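Long-range contacts in CRISPR-associated endonuclease Cas2 2 (Thermus thermophilus, PDB 1ZPW), which is a CRISPR-associated nuclease of the Cas2 family that uses divalent metal ions, works as a homodimer and joins a Cas1 homodimer in a heterotetramer: residues 7-12 with 34-39; 15-20 with 56-61. All blocks are in the same frame, centred on the assembly; numbering follows the deposited sequence. Where two conformers were deposited one is given.

Interaction 1: residues 7-12 with 34-39; sequences AVAYDI and LSVFEC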
loop_
_atom_site.group_PDB
_atom_site.type_symbol
_atom_site.label_atom_id
_atom_site.label_comp_id
_atom_site.label_asym_id
_atom_site.label_seq_id
_atom_site.Cartn_x
_atom_site.Cartn_y
_atom_site.Cartn_z
ATOM N N ALA A 7 5.393 -1.812 3.114
ATOM C CA ALA A 7 5.290 -0.727 2.139
ATOM C C ALA A 7 4.440 -1.258 0.997
ATOM O O ALA A 7 4.694 -2.346 0.465
ATOM C CB ALA A 7 6.664 -0.317 1.614
ATOM N N VAL A 8 3.418 -0.500 0.634
ATOM C CA VAL A 8 2.491 -0.954 -0.413
ATOM C C VAL A 8 2.592 0.054 -1.544
ATOM O O VAL A 8 2.173 1.195 -1.373
ATOM C CB VAL A 8 1.041 -1.056 0.093
ATOM C CG1 VAL A 8 0.139 -1.552 -1.045
ATOM C CG2 VAL A 8 0.952 -2.027 1.248
ATOM N N ALA A 9 3.146 -0.379 -2.687
ATOM C CA ALA A 9 3.426 0.520 -3.792
ATOM C C ALA A 9 2.590 0.115 -4.982
ATOM O O ALA A 9 2.476 -1.074 -5.300
ATOM C CB ALA A 9 4.909 0.468 -4.158
ATOM N N TYR A 10 2.002 1.100 -5.647
ATOM C CA TYR A 10 1.090 0.788 -6.747
ATOM C C TYR A 10 1.333 1.631 -7.967
ATOM O O TYR A 10 1.820 2.769 -7.889
ATOM C CB TYR A 10 -0.365 0.879 -6.315
ATOM C CG TYR A 10 -0.757 2.173 -5.654
ATOM C CD1 TYR A 10 -0.666 2.317 -4.269
ATOM C CD2 TYR A 10 -1.205 3.264 -6.417
ATOM C CE1 TYR A 10 -1.038 3.492 -3.638
ATOM C CE2 TYR A 10 -1.582 4.455 -5.786
ATOM C CZ TYR A 10 -1.498 4.555 -4.418
ATOM O OH TYR A 10 -1.841 5.744 -3.823
ATOM N N ASP A 11 1.016 1.049 -9.103
ATOM C CA ASP A 11 1.184 1.696 -10.387
ATOM C C ASP A 11 -0.101 1.360 -11.143
ATOM O O ASP A 11 -0.238 0.260 -11.683
ATOM C CB ASP A 11 2.395 1.031 -11.034
ATOM C CG ASP A 11 2.882 1.729 -12.237
ATOM O OD1 ASP A 11 2.136 2.564 -12.831
ATOM O OD2 ASP A 11 4.032 1.445 -12.690
ATOM N N ILE A 12 -1.056 2.305 -11.126
ATOM C CA ILE A 12 -2.398 2.105 -11.690
ATOM C C ILE A 12 -2.643 3.221 -12.706
ATOM O O ILE A 12 -2.770 4.366 -12.316
ATOM C CB ILE A 12 -3.464 2.195 -10.554
ATOM C CG1 ILE A 12 -3.105 1.388 -9.290
ATOM C CG2 ILE A 12 -4.917 2.011 -11.101
ATOM C CD1 ILE A 12 -2.980 -0.066 -9.490
ATOM N N LEU A 34 3.209 9.651 -3.446
ATOM C CA LEU A 34 2.130 9.633 -4.449
ATOM C C LEU A 34 1.592 8.232 -4.775
ATOM O O LEU A 34 0.408 8.076 -5.117
ATOM C CB LEU A 34 2.651 10.300 -5.729
ATOM C CG LEU A 34 1.739 10.932 -6.761
ATOM C CD1 LEU A 34 0.931 12.044 -6.088
ATOM C CD2 LEU A 34 2.617 11.518 -7.909
ATOM N N SER A 35 2.465 7.237 -4.683
ATOM C CA SER A 35 2.134 5.862 -5.074
ATOM C C SER A 35 2.483 4.869 -3.993
ATOM O O SER A 35 2.628 3.686 -4.305
ATOM C CB SER A 35 2.931 5.488 -6.336
ATOM O OG SER A 35 2.753 6.490 -7.333
ATOM N N VAL A 36 2.638 5.313 -2.737
ATOM C CA VAL A 36 3.023 4.391 -1.669
ATOM C C VAL A 36 2.280 4.646 -0.366
ATOM O O VAL A 36 2.202 5.794 0.066
ATOM C CB VAL A 36 4.553 4.479 -1.336
ATOM C CG1 VAL A 36 4.940 3.406 -0.290
ATOM C CG2 VAL A 36 5.378 4.312 -2.602
ATOM N N PHE A 37 1.754 3.567 0.232
ATOM C CA PHE A 37 1.217 3.588 1.585
ATOM C C PHE A 37 2.055 2.754 2.507
ATOM O O PHE A 37 2.656 1.766 2.073
ATOM C CB PHE A 37 -0.230 3.036 1.621
ATOM C CG PHE A 37 -1.288 4.061 1.273
ATOM C CD1 PHE A 37 -1.358 4.605 -0.016
ATOM C CD2 PHE A 37 -2.275 4.422 2.210
ATOM C CE1 PHE A 37 -2.320 5.554 -0.359
ATOM C CE2 PHE A 37 -3.253 5.391 1.880
ATOM C CZ PHE A 37 -3.280 5.951 0.578
ATOM N N GLU A 38 2.049 3.115 3.797
ATOM C CA GLU A 38 2.641 2.260 4.814
ATOM C C GLU A 38 1.540 1.692 5.660
ATOM O O GLU A 38 0.744 2.456 6.206
ATOM C CB GLU A 38 3.605 3.056 5.691
ATOM C CG GLU A 38 4.958 3.212 5.000
ATOM C CD GLU A 38 5.947 4.073 5.770
ATOM O OE1 GLU A 38 5.685 4.451 6.941
ATOM O OE2 GLU A 38 7.017 4.376 5.206
ATOM N N CYS A 39 1.527 0.371 5.797
ATOM C CA CYS A 39 0.421 -0.344 6.446
ATOM C C CYS A 39 0.963 -1.333 7.457
ATOM O O CYS A 39 1.853 -2.122 7.173
ATOM C CB CYS A 39 -0.401 -1.131 5.397
ATOM S SG CYS A 39 -1.181 -0.103 4.135
HETATM O O HOH W 1 -3.067 7.722 -5.128
#
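Val8 and Phe37 form a hydrogen-bonded antiparallel pair between strands 4-11 and 36-41, the two inner strands of the sheet. Val8 N donates to Phe37 O at 2.8 Å, with an N-H...O angle of 165°. Phe37 N returns the bond to Val8 O. One step on, Tyr10 N donates to Ser35 O at 3.0 Å, just before strand 36-41 begins. Two of these acceptors also take weaker C-H contacts. Val36 CA lies 3.3 Å from Val8 O, and Ala9 CA approaches Ser35 O equally closely. The backbone polar groups that point to the other side of strand 4-11 are served by strand 63-68, through bonds of Ala7 with Tyr67 and Ala9 with Arg65.

The Tyr10 ring is the main side-chain element. One of its faces is covered by the Ser35 backbone: Ser35 CA makes a CH-pi contact 4.1 Å from the centroid, and Ser35 O lies over the same face, offset toward the rim. Phe37 CD1 reaches the edge of the tyrosine at 3.8 Å from Tyr10 CE1. The hydroxyl in turn lies in the plane of the Phe37 ring, at its edge. Ala9 CB and Val36 CG2 touch on the other face of the sheet. Helix 15-26 packs on the Tyr10 and Phe37 side through Leu25.

The Cas2 family has a ferredoxin-like fold, and this pair forms its inner strands. Strand 4-11 ends at Asp11, predicted to bind the catalytic magnesium. The chemistry implies a well-paired sheet centre: Val8, Phe37, Tyr10 and Ser35 have these backbone groups bonded, and Tyr10 OH is satisfied by Arg31 in strand 29-33 and by a water at 2.7 Å from Tyr10 OH, which also gives a weak bond to Leu34 O.

Interaction 2: residues 15-20 with 56-61; sequences DTRRVK and LLDLGQ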
loop_
_atom_site.group_PDB
_atom_site.type_symbol
_atom_site.label_atom_id
_atom_site.label_comp_id
_atom_site.label_asym_id
_atom_site.label_seq_id
_atom_site.Cartn_x
_atom_site.Cartn_y
_atom_site.Cartn_z
ATOM N N ASP A 15 -7.294 6.574 -13.503
ATOM C CA ASP A 15 -7.502 7.436 -12.331
ATOM C C ASP A 15 -8.582 6.918 -11.371
ATOM O O ASP A 15 -8.416 7.000 -10.154
ATOM C CB ASP A 15 -7.884 8.867 -12.754
ATOM C CG ASP A 15 -6.722 9.666 -13.307
ATOM O OD1 ASP A 15 -5.528 9.283 -13.203
ATOM O OD2 ASP A 15 -6.956 10.756 -13.891
ATOM N N THR A 16 -9.709 6.436 -11.923
ATOM C CA THR A 16 -10.806 5.954 -11.093
ATOM C C THR A 16 -10.386 4.743 -10.251
ATOM O O THR A 16 -10.659 4.717 -9.056
ATOM C CB THR A 16 -12.042 5.624 -11.950
ATOM O OG1 THR A 16 -12.535 6.833 -12.552
ATOM C CG2 THR A 16 -13.199 5.161 -11.077
ATOM N N ARG A 17 -9.732 3.769 -10.873
ATOM C CA ARG A 17 -9.226 2.616 -10.122
ATOM C C ARG A 17 -8.218 3.062 -9.079
ATOM O O ARG A 17 -8.212 2.532 -7.979
ATOM C CB ARG A 17 -8.559 1.618 -11.047
ATOM C CG ARG A 17 -9.557 0.942 -11.968
ATOM C CD ARG A 17 -9.063 -0.374 -12.506
ATOM N NE ARG A 17 -7.784 -0.267 -13.201
ATOM C CZ ARG A 17 -7.645 0.047 -14.494
ATOM N NH1 ARG A 17 -8.714 0.338 -15.247
ATOM N NH2 ARG A 17 -6.434 0.102 -15.024
ATOM N N ARG A 18 -7.395 4.059 -9.403
ATOM C CA ARG A 18 -6.376 4.496 -8.442
ATOM C C ARG A 18 -7.009 5.146 -7.212
ATOM O O ARG A 18 -6.566 4.927 -6.084
ATOM C CB ARG A 18 -5.401 5.486 -9.082
ATOM C CG ARG A 18 -4.055 5.573 -8.307
ATOM C CD ARG A 18 -3.141 6.701 -8.846
ATOM N NE ARG A 18 -3.042 6.545 -10.280
ATOM C CZ ARG A 18 -3.598 7.355 -11.167
ATOM N NH1 ARG A 18 -3.523 7.035 -12.448
ATOM N NH2 ARG A 18 -4.230 8.477 -10.776
ATOM N N VAL A 19 -8.056 5.943 -7.442
ATOM C CA VAL A 19 -8.755 6.607 -6.343
ATOM C C VAL A 19 -9.366 5.523 -5.446
ATOM O O VAL A 19 -9.260 5.589 -4.219
ATOM C CB VAL A 19 -9.887 7.527 -6.879
ATOM C CG1 VAL A 19 -10.781 7.919 -5.734
ATOM C CG2 VAL A 19 -9.252 8.776 -7.521
ATOM N N LYS A 20 -9.996 4.519 -6.074
ATOM C CA LYS A 20 -10.612 3.451 -5.272
ATOM C C LYS A 20 -9.579 2.672 -4.460
ATOM O O LYS A 20 -9.804 2.347 -3.270
ATOM C CB LYS A 20 -11.387 2.502 -6.175
ATOM C CG LYS A 20 -12.623 3.197 -6.768
ATOM C CD LYS A 20 -13.380 2.244 -7.658
ATOM C CE LYS A 20 -14.514 2.964 -8.336
ATOM N NZ LYS A 20 -15.176 2.031 -9.309
ATOM N N LEU A 56 -10.678 -4.587 -7.159
ATOM C CA LEU A 56 -10.567 -3.249 -7.757
ATOM C C LEU A 56 -9.663 -3.152 -8.957
ATOM O O LEU A 56 -9.911 -2.304 -9.832
ATOM C CB LEU A 56 -10.045 -2.241 -6.718
ATOM C CG LEU A 56 -10.888 -2.033 -5.463
ATOM C CD1 LEU A 56 -10.187 -1.105 -4.469
ATOM C CD2 LEU A 56 -12.275 -1.514 -5.774
ATOM N N LEU A 57 -8.606 -3.948 -8.971
ATOM C CA LEU A 57 -7.527 -3.809 -9.966
ATOM C C LEU A 57 -7.871 -4.457 -11.294
ATOM O O LEU A 57 -8.560 -5.483 -11.336
ATOM C CB LEU A 57 -6.215 -4.427 -9.460
ATOM C CG LEU A 57 -5.600 -4.033 -8.102
ATOM C CD1 LEU A 57 -4.707 -5.142 -7.564
ATOM C CD2 LEU A 57 -4.810 -2.809 -8.252
ATOM N N ASP A 58 -7.348 -3.882 -12.371
ATOM C CA ASP A 58 -7.342 -4.509 -13.682
ATOM C C ASP A 58 -6.020 -5.231 -13.759
ATOM O O ASP A 58 -4.977 -4.616 -13.948
ATOM C CB ASP A 58 -7.401 -3.426 -14.756
ATOM C CG ASP A 58 -7.490 -3.986 -16.182
ATOM O OD1 ASP A 58 -6.686 -4.859 -16.568
ATOM O OD2 ASP A 58 -8.331 -3.562 -16.988
ATOM N N LEU A 59 -6.010 -6.546 -13.576
ATOM C CA LEU A 59 -4.681 -7.166 -13.376
ATOM C C LEU A 59 -3.860 -7.313 -14.676
ATOM O O LEU A 59 -2.685 -7.666 -14.629
ATOM C CB LEU A 59 -4.730 -8.427 -12.470
ATOM C CG LEU A 59 -4.927 -8.168 -10.950
ATOM C CD1 LEU A 59 -4.292 -9.232 -10.054
ATOM C CD2 LEU A 59 -4.432 -6.812 -10.476
ATOM N N GLY A 60 -4.460 -6.948 -15.808
ATOM C CA GLY A 60 -3.720 -6.778 -17.046
ATOM C C GLY A 60 -3.048 -5.425 -17.234
ATOM O O GLY A 60 -2.172 -5.300 -18.097
ATOM N N GLN A 61 -3.445 -4.418 -16.449
ATOM C CA GLN A 61 -2.880 -3.065 -16.574
ATOM C C GLN A 61 -2.179 -2.550 -15.311
ATOM O O GLN A 61 -1.312 -1.661 -15.408
ATOM C CB GLN A 61 -3.944 -2.034 -16.936
ATOM C CG GLN A 61 -4.515 -2.157 -18.332
ATOM C CD GLN A 61 -5.402 -0.961 -18.737
ATOM O OE1 GLN A 61 -5.945 -0.952 -19.845
ATOM N NE2 GLN A 61 -5.548 0.039 -17.854
#
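Arg17 reaches from helix 15-26 to the turn after helix 43-56 and lays its guanidinium against Asp58. Asp58 CB sits over the centre of one guanidinium face, 3.5 Å from Arg17 CZ. The contact is therefore made by a methylene, not by the carboxylate. The guanidinium and carboxylate planes are 49° apart. Asp58 OD2 lies 4.3 Å from Arg17 NH1, well out of the guanidinium plane, so only a general attraction of opposite charges is likely. The aliphatic part of the arginine also takes part: Arg17 CD lies 3.4 Å from Leu56 O. The side chain bends at chi3 (-56°), which turns NE off the line of the preceding carbons. Gln61 approaches the same guanidinium at its edge, its side chain crossing that of Arg17 at about a right angle.

One turn along the helix, Lys20 adds an apolar contact. Its CB lies 4.1 Å from Leu56 CD2, while Leu56 CD1 rests near Lys20 O. The ammonium end of the lysine leads away.

Asp62, just beyond the 56-61 segment, is the main polar partner of Arg17. Its OD2 forms a salt bridge with Arg17 NE and also accepts from Asp58 N, so one carboxylate oxygen joins both sides of the contact. In the second shell, Gln61 N donates to Asp58 O at 2.9 Å, closing the turn, and Gly60 N makes a weak bond to Asp58 OD1. On the helix side, Asp14 accepts from Arg17 N.

The contact lies at the protein surface. It joins the first turns of helix 15-26 to the connection between helix 43-56 and strand 63-68, with Leu56 also packing on Leu24 and Leu57 on Leu21.

From the N terminus, strand 4-11 supplies the first half of interaction 1, and the start of helix 15-26 follows with the first half of interaction 2. The chain then runs through helix 15-26 and strand 29-33 before residues 34-39 close interaction 1. Helix 43-56 comes next, and residues 56-61 close interaction 2. The two loops therefore cross; neither contains the other. Interaction 1 joins the inner strands, and interaction 2 ties one helix to the exit of the other. Arg18 links them: it is probably bonded to the carbonyl of Ile12, and its side chain packs against the Tyr10 ring.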